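PDB 5EX2: peptidyl-prolyl cis-trans isomerase from Hirschia baltica, which probably catalyses the cis-trans isomerisation of peptide bonds preceding proline, as a periplasmic folding helper of the cyclophilin family. Local coordinates for residues Val26-Thr31 / Asp169-Met174; His66-Ile69 / Met73-Gly76; Asp21-Val26 / Val54-Leu59. All blocks are in the same frame, centred on the assembly; numbering follows the deposited sequence. Where two conformers were deposited one is given.

All three contacts bear on the eight-stranded antiparallel barrel of the cyclophilin fold. Interaction 3 (21-26 / 54-59) opens first in the chain and interleaves with interaction 1, the two sharing strand 25-30 and Val-26; their centres lie about 11 Å apart. Interaction 2 (66-69 / 73-76) follows interaction 3 and is nested within the long loop that interaction 1 closes. It touches segment 169-174, because strands 73-76 and 171-174 are barrel neighbours, with centres about 10 Å apart. Interactions 2 and 3 stand about 21 Å apart between centres, about 9 Å between nearest atoms. Together they give a core pair across the barrel interior, a hairpin in its wall, and helix 45-57 held against strand 25-30.

Interaction 1 of 3, residues Val26-Thr31 / Asp169-Met174; sequences VIFETT and DQFFLM
Phe-28 and Phe-171 meet ring to ring, and this aromatic pair supplies the apolar contact between strands 25-30 and 171-174. The two side chains arrive from opposite directions. A single corner of the first ring does the touching: CE2 of Phe-28 lies 3.6 Å from CZ of Phe-171, with CE2 and CE1 of the Phe-171 ring a little farther off. CE2 of Phe-28 sits over one face of the Phe-171 ring, displaced toward its rim. The ring planes are inclined at 54°, with centroids 5.2 Å apart. On Phe-28 the CG stands anti to the carbonyl carbon (chi1 -84°), which carries the ring off its strand toward Phe-171. Phe-171 instead places its CG between backbone N and carbonyl carbon (chi1 60°), and in this setting the ring offers a face to the incoming CE2 while the carbonyl O of Asp-169 lies at its edge, in plane.

The backbones remain far apart, the nearest CA atoms being those of Phe-28 and Leu-173 at 11.0 Å, and no hydrogen bond joins the segments. Such spacing fits two strands on different parts of the wall of the closed cyclophilin barrel, with aromatic side chains bridging its interior. Leu-173 also points toward strand 25-30, but its CD2 stays 4.8 Å from CD2 of Phe-28.

Further apolar packing comes from other barrel strands: Phe-65 touches both Phe-171 and Leu-173, while Ile-37, Leu-213 and Ala-216 pack on Phe-28. Among polar links, the carbonyl O of Asp-169 accepts from the hydroxyl of Tyr-60, and OD2 of Asp-169 from the backbone N of Ile-79.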
# COMPACT_ATOMS: atom_id res chain seq x y z
N VAL A 26 4.20 -6.24 -6.65
CA VAL A 26 3.41 -7.45 -6.73
C VAL A 26 2.27 -7.24 -7.70
O VAL A 26 1.60 -6.21 -7.68
CB VAL A 26 2.83 -7.84 -5.36
CG1 VAL A 26 2.29 -9.27 -5.38
CG2 VAL A 26 3.85 -7.63 -4.25
N ILE A 27 2.03 -8.23 -8.55
CA ILE A 27 0.90 -8.22 -9.46
C ILE A 27 -0.19 -9.13 -8.91
O ILE A 27 0.01 -10.32 -8.79
CB ILE A 27 1.28 -8.69 -10.86
CG1 ILE A 27 2.57 -8.01 -11.34
CG2 ILE A 27 0.14 -8.41 -11.82
CD1 ILE A 27 3.02 -8.47 -12.69
N PHE A 28 -1.33 -8.53 -8.55
CA PHE A 28 -2.53 -9.28 -8.19
C PHE A 28 -3.47 -9.27 -9.38
O PHE A 28 -4.09 -8.25 -9.67
CB PHE A 28 -3.23 -8.65 -6.98
CG PHE A 28 -2.69 -9.08 -5.63
CD1 PHE A 28 -1.49 -9.75 -5.50
CD2 PHE A 28 -3.40 -8.76 -4.47
CE1 PHE A 28 -1.02 -10.13 -4.25
CE2 PHE A 28 -2.94 -9.14 -3.23
CZ PHE A 28 -1.75 -9.82 -3.12
N GLU A 29 -3.61 -10.39 -10.07
CA GLU A 29 -4.60 -10.49 -11.13
C GLU A 29 -5.90 -10.99 -10.54
O GLU A 29 -5.92 -12.06 -9.96
CB GLU A 29 -4.14 -11.45 -12.21
CG GLU A 29 -3.13 -10.84 -13.17
CD GLU A 29 -3.77 -9.81 -14.09
OE1 GLU A 29 -4.99 -9.53 -13.96
OE2 GLU A 29 -3.04 -9.27 -14.96
N THR A 30 -6.97 -10.21 -10.68
CA THR A 30 -8.26 -10.57 -10.12
C THR A 30 -9.27 -10.72 -11.25
O THR A 30 -9.03 -10.30 -12.40
CB THR A 30 -8.80 -9.52 -9.11
OG1 THR A 30 -9.44 -8.45 -9.83
CG2 THR A 30 -7.71 -8.97 -8.22
N THR A 31 -10.43 -11.27 -10.92
CA THR A 31 -11.49 -11.41 -11.88
C THR A 31 -12.16 -10.09 -12.23
O THR A 31 -13.07 -10.06 -13.04
CB THR A 31 -12.53 -12.44 -11.40
OG1 THR A 31 -12.85 -12.20 -10.03
CG2 THR A 31 -11.98 -13.85 -11.54
N ASP A 169 -2.17 -14.68 6.28
CA ASP A 169 -2.33 -14.68 4.82
C ASP A 169 -3.38 -13.69 4.33
O ASP A 169 -3.20 -13.03 3.33
CB ASP A 169 -2.66 -16.09 4.31
CG ASP A 169 -3.80 -16.76 5.06
OD1 ASP A 169 -4.31 -16.22 6.08
OD2 ASP A 169 -4.17 -17.86 4.62
N GLN A 170 -4.48 -13.57 5.06
CA GLN A 170 -5.56 -12.71 4.62
C GLN A 170 -5.16 -11.26 4.65
O GLN A 170 -4.52 -10.80 5.60
CB GLN A 170 -6.81 -12.92 5.48
CG GLN A 170 -7.38 -14.31 5.33
CD GLN A 170 -8.66 -14.50 6.07
OE1 GLN A 170 -9.61 -13.74 5.89
NE2 GLN A 170 -8.71 -15.52 6.91
N PHE A 171 -5.56 -10.53 3.62
CA PHE A 171 -5.20 -9.14 3.43
C PHE A 171 -6.44 -8.35 3.06
O PHE A 171 -7.46 -8.93 2.68
CB PHE A 171 -4.17 -8.99 2.32
CG PHE A 171 -4.67 -9.49 1.02
CD1 PHE A 171 -4.50 -10.81 0.66
CD2 PHE A 171 -5.37 -8.65 0.18
CE1 PHE A 171 -5.02 -11.29 -0.54
CE2 PHE A 171 -5.89 -9.12 -1.01
CZ PHE A 171 -5.72 -10.44 -1.37
N PHE A 172 -6.42 -7.04 3.21
CA PHE A 172 -7.50 -6.29 2.63
C PHE A 172 -7.00 -5.09 1.84
O PHE A 172 -5.98 -4.45 2.16
CB PHE A 172 -8.55 -5.91 3.66
CG PHE A 172 -8.02 -5.23 4.86
CD1 PHE A 172 -7.48 -5.96 5.90
CD2 PHE A 172 -8.13 -3.86 4.98
CE1 PHE A 172 -7.04 -5.33 7.04
CE2 PHE A 172 -7.69 -3.23 6.12
CZ PHE A 172 -7.13 -3.96 7.14
N LEU A 173 -7.76 -4.84 0.80
CA LEU A 173 -7.55 -3.74 -0.13
C LEU A 173 -8.46 -2.60 0.26
O LEU A 173 -9.69 -2.75 0.27
CB LEU A 173 -7.86 -4.17 -1.56
CG LEU A 173 -7.17 -5.44 -2.04
CD1 LEU A 173 -7.64 -5.76 -3.46
CD2 LEU A 173 -5.65 -5.31 -2.01
N MET A 174 -7.89 -1.46 0.64
CA MET A 174 -8.71 -0.35 1.10
C MET A 174 -9.43 0.34 -0.04
O MET A 174 -8.81 0.84 -0.96
CB MET A 174 -7.88 0.68 1.86
CG MET A 174 -7.21 0.17 3.12
SD MET A 174 -8.35 -0.63 4.25
CE MET A 174 -9.63 0.59 4.39

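Interaction 2 of 3, residues His66-Ile69 / Met73-Gly76; sequences HRVI and MAQG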
# COMPACT_ATOMS: atom_id res chain seq x y z
N HIS A 66 -13.63 -12.84 -0.18
CA HIS A 66 -14.77 -13.41 0.54
C HIS A 66 -15.47 -12.44 1.47
O HIS A 66 -16.55 -12.75 1.97
CB HIS A 66 -14.32 -14.63 1.34
CG HIS A 66 -13.40 -14.29 2.46
ND1 HIS A 66 -12.04 -14.13 2.30
CD2 HIS A 66 -13.66 -14.01 3.76
CE1 HIS A 66 -11.49 -13.80 3.46
NE2 HIS A 66 -12.46 -13.72 4.36
N ARG A 67 -14.88 -11.28 1.73
CA ARG A 67 -15.51 -10.29 2.60
C ARG A 67 -15.25 -8.91 2.02
O ARG A 67 -14.14 -8.39 2.11
CB ARG A 67 -14.98 -10.39 4.03
CG ARG A 67 -15.51 -9.34 5.00
CD ARG A 67 -14.69 -9.36 6.29
NE ARG A 67 -14.98 -8.24 7.20
CZ ARG A 67 -14.08 -7.39 7.68
NH1 ARG A 67 -12.79 -7.51 7.37
NH2 ARG A 67 -14.46 -6.42 8.50
N VAL A 68 -16.28 -8.34 1.41
CA VAL A 68 -16.16 -7.09 0.69
C VAL A 68 -17.26 -6.17 1.15
O VAL A 68 -18.45 -6.51 1.07
CB VAL A 68 -16.24 -7.31 -0.83
CG1 VAL A 68 -16.11 -6.01 -1.58
CG2 VAL A 68 -15.17 -8.28 -1.28
N ILE A 69 -16.87 -5.01 1.67
CA ILE A 69 -17.80 -4.09 2.28
C ILE A 69 -17.69 -2.76 1.56
O ILE A 69 -16.59 -2.17 1.50
CB ILE A 69 -17.53 -3.96 3.79
CG1 ILE A 69 -17.69 -5.32 4.47
CG2 ILE A 69 -18.46 -2.94 4.40
CD1 ILE A 69 -17.32 -5.33 5.94
N MET A 73 -13.54 -1.92 2.47
CA MET A 73 -12.43 -2.68 1.93
C MET A 73 -12.89 -3.99 1.31
O MET A 73 -14.04 -4.40 1.48
CB MET A 73 -11.39 -2.94 3.02
CG MET A 73 -11.94 -3.65 4.26
SD MET A 73 -12.01 -5.44 4.01
CE MET A 73 -13.64 -5.84 4.63
N ALA A 74 -11.96 -4.60 0.59
CA ALA A 74 -12.12 -5.93 0.04
C ALA A 74 -11.08 -6.85 0.65
O ALA A 74 -9.87 -6.63 0.50
CB ALA A 74 -11.99 -5.90 -1.47
N GLN A 75 -11.55 -7.89 1.33
CA GLN A 75 -10.68 -8.83 2.02
C GLN A 75 -10.58 -10.15 1.27
O GLN A 75 -11.60 -10.70 0.83
CB GLN A 75 -11.18 -9.06 3.45
CG GLN A 75 -10.33 -10.00 4.24
CD GLN A 75 -10.75 -10.05 5.70
OE1 GLN A 75 -11.33 -9.10 6.21
NE2 GLN A 75 -10.51 -11.17 6.36
N GLY A 76 -9.36 -10.63 1.10
CA GLY A 76 -9.09 -11.89 0.42
C GLY A 76 -7.98 -12.64 1.11
O GLY A 76 -7.63 -12.35 2.26
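Arg-67 and Gln-75 form an antiparallel hydrogen-bonded pair, their strand segments running 179° apart in direction at an axis separation of 4.7 Å; Gln-75 N donates to Arg-67 O at 2.8 Å, and Ile-69 N to Met-73 O at 2.9 Å. His-66 and Arg-67 both face Gln-75, a classic beta bulge in this barrel hairpin, and the return bond from Arg-67 N to Gln-75 O is weak.

On one face, Arg-67 extends from CG to NE with CG anti to its own N (chi1 177°). In the conformer given, NH1 reaches Gln-75 OE1 at the guanidinium edge, the amide plane standing 83° to the guanidinium; the 2.5 Å separation of NH1 and OE1 is doubtfully short. Met-73 folds back so that CE lies over one guanidinium face, 3.3 Å from NH1 of Arg-67, while CE also meets Ile-69 CD1. The His-66 ring slants across the Gln-75 amide as packing, its NE2 3.8 Å from Gln-75 NE2. On the opposite face, Val-68 CG2 packs 4.0 Å from Ala-74 CB.

The bond from Gln-75 NE2 to Gln-170 OE1 probably fixes which way the amide is flipped, with Arg-67 perhaps a second grip at OE1. The Met-73 methyl probably helps to confine the guanidinium in this conformer.

Interaction 3 of 3, residues Asp21-Val26 / Val54-Leu59; sequences DPDNLV and VVRTGL
Asp-23 and Arg-56 form a salt bridge between the 3-10 turn 22-23 and the end of helix 45-57. NH2 of Arg-56 donates to OD1 of Asp-23 at 2.9 Å, nearly in line with the C-O bond but 20° out of the guanidinium plane; the N-H...O angle is 142°. A water closes the second side, donating to Asp-23 OD2 at 2.6 Å and accepting from Arg-56 NH1 at 3.0 Å. OD1 also accepts from the hydroxyl of Ser-220, and Arg-56 NE has a second acid in Asp-221 OD2. Arg-52 serves two more acceptors, its NE giving to Asp-23 O and its NH2 to Asn-24 OD1. Asp-23 N is taken by Asp-21 OD1, an Asx turn. On the helix side, Val-54 O receives both the N and OG1 of Thr-57, and OG1 in turn accepts from Leu-59 N, an ST turn.

Beneath the polar layer, Val-26 CG1 lies 4.0 Å from Val-55 CG2, a buried contact joining helix to barrel strand. An alanine in place of Asp-23 would probably leave Arg-56 NH2 and the bridging water without their carboxylate mate, and Ser-220 OG without its acceptor, so that the guanidinium is less firmly held. Two acids flank one guanidinium, which is likely to keep it charged and fix its orientation.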
# COMPACT_ATOMS: atom_id res chain seq x y z
N ASP A 21 11.29 -0.66 -7.17
CA ASP A 21 12.08 -1.88 -7.12
C ASP A 21 11.21 -3.10 -7.50
O ASP A 21 10.15 -3.30 -6.91
CB ASP A 21 12.63 -2.01 -5.70
CG ASP A 21 13.60 -3.17 -5.51
OD1 ASP A 21 13.49 -4.20 -6.20
OD2 ASP A 21 14.46 -3.05 -4.61
N PRO A 22 11.64 -3.91 -8.48
CA PRO A 22 10.79 -5.07 -8.82
C PRO A 22 10.52 -6.02 -7.64
O PRO A 22 9.47 -6.65 -7.65
CB PRO A 22 11.60 -5.80 -9.90
CG PRO A 22 12.54 -4.84 -10.44
CD PRO A 22 12.78 -3.78 -9.40
N ASP A 23 11.41 -6.10 -6.66
CA ASP A 23 11.16 -6.96 -5.51
C ASP A 23 10.16 -6.30 -4.53
O ASP A 23 9.77 -6.93 -3.55
CB ASP A 23 12.46 -7.30 -4.79
CG ASP A 23 12.40 -8.64 -4.07
OD1 ASP A 23 11.82 -9.60 -4.64
OD2 ASP A 23 12.91 -8.76 -2.94
N ASN A 24 9.78 -5.05 -4.78
CA ASN A 24 8.73 -4.41 -3.98
C ASN A 24 7.42 -4.29 -4.76
O ASN A 24 6.53 -3.56 -4.36
CB ASN A 24 9.16 -3.01 -3.53
CG ASN A 24 10.29 -3.03 -2.55
OD1 ASN A 24 10.60 -4.05 -1.96
ND2 ASN A 24 10.93 -1.88 -2.37
N LEU A 25 7.31 -5.00 -5.88
CA LEU A 25 6.16 -4.84 -6.76
C LEU A 25 5.48 -6.18 -6.99
O LEU A 25 6.09 -7.12 -7.49
CB LEU A 25 6.58 -4.23 -8.09
CG LEU A 25 5.50 -3.86 -9.10
CD1 LEU A 25 4.50 -2.87 -8.53
CD2 LEU A 25 6.16 -3.28 -10.35
N VAL A 26 4.20 -6.24 -6.65
CA VAL A 26 3.41 -7.45 -6.73
C VAL A 26 2.27 -7.24 -7.70
O VAL A 26 1.60 -6.21 -7.68
CB VAL A 26 2.83 -7.84 -5.36
CG1 VAL A 26 2.29 -9.27 -5.38
CG2 VAL A 26 3.85 -7.63 -4.25
N VAL A 54 4.45 -15.71 0.86
CA VAL A 54 3.18 -16.34 0.51
C VAL A 54 2.95 -16.30 -1.01
O VAL A 54 2.54 -17.29 -1.61
CB VAL A 54 2.00 -15.69 1.27
CG1 VAL A 54 0.68 -16.30 0.87
CG2 VAL A 54 2.21 -15.84 2.77
N VAL A 55 3.25 -15.17 -1.63
CA VAL A 55 3.11 -15.07 -3.08
C VAL A 55 3.90 -16.18 -3.75
O VAL A 55 3.39 -16.88 -4.62
CB VAL A 55 3.58 -13.67 -3.59
CG1 VAL A 55 3.72 -13.66 -5.11
CG2 VAL A 55 2.60 -12.59 -3.16
N ARG A 56 5.13 -16.39 -3.30
CA ARG A 56 6.03 -17.33 -3.94
C ARG A 56 5.67 -18.79 -3.69
O ARG A 56 6.19 -19.66 -4.36
CB ARG A 56 7.48 -17.04 -3.51
CG ARG A 56 8.01 -15.85 -4.26
CD ARG A 56 9.23 -15.29 -3.60
NE ARG A 56 9.78 -14.24 -4.44
CZ ARG A 56 10.57 -13.27 -4.01
NH1 ARG A 56 10.89 -13.17 -2.73
NH2 ARG A 56 11.02 -12.38 -4.88
N THR A 57 4.77 -19.06 -2.76
CA THR A 57 4.23 -20.42 -2.62
C THR A 57 3.21 -20.77 -3.70
O THR A 57 2.88 -21.95 -3.88
CB THR A 57 3.52 -20.66 -1.28
OG1 THR A 57 2.31 -19.90 -1.24
CG2 THR A 57 4.41 -20.34 -0.10
N GLY A 58 2.69 -19.75 -4.37
CA GLY A 58 1.60 -19.93 -5.31
C GLY A 58 0.23 -20.05 -4.66
O GLY A 58 -0.79 -20.11 -5.36
N LEU A 59 0.18 -20.06 -3.34
CA LEU A 59 -1.05 -20.40 -2.65
C LEU A 59 -2.13 -19.33 -2.66
O LEU A 59 -3.28 -19.62 -2.34
CB LEU A 59 -0.74 -20.79 -1.20
CG LEU A 59 0.02 -22.10 -1.07
CD1 LEU A 59 0.46 -22.32 0.36
CD2 LEU A 59 -0.80 -23.31 -1.58
O HOH W 1 13.08 -11.25 -2.12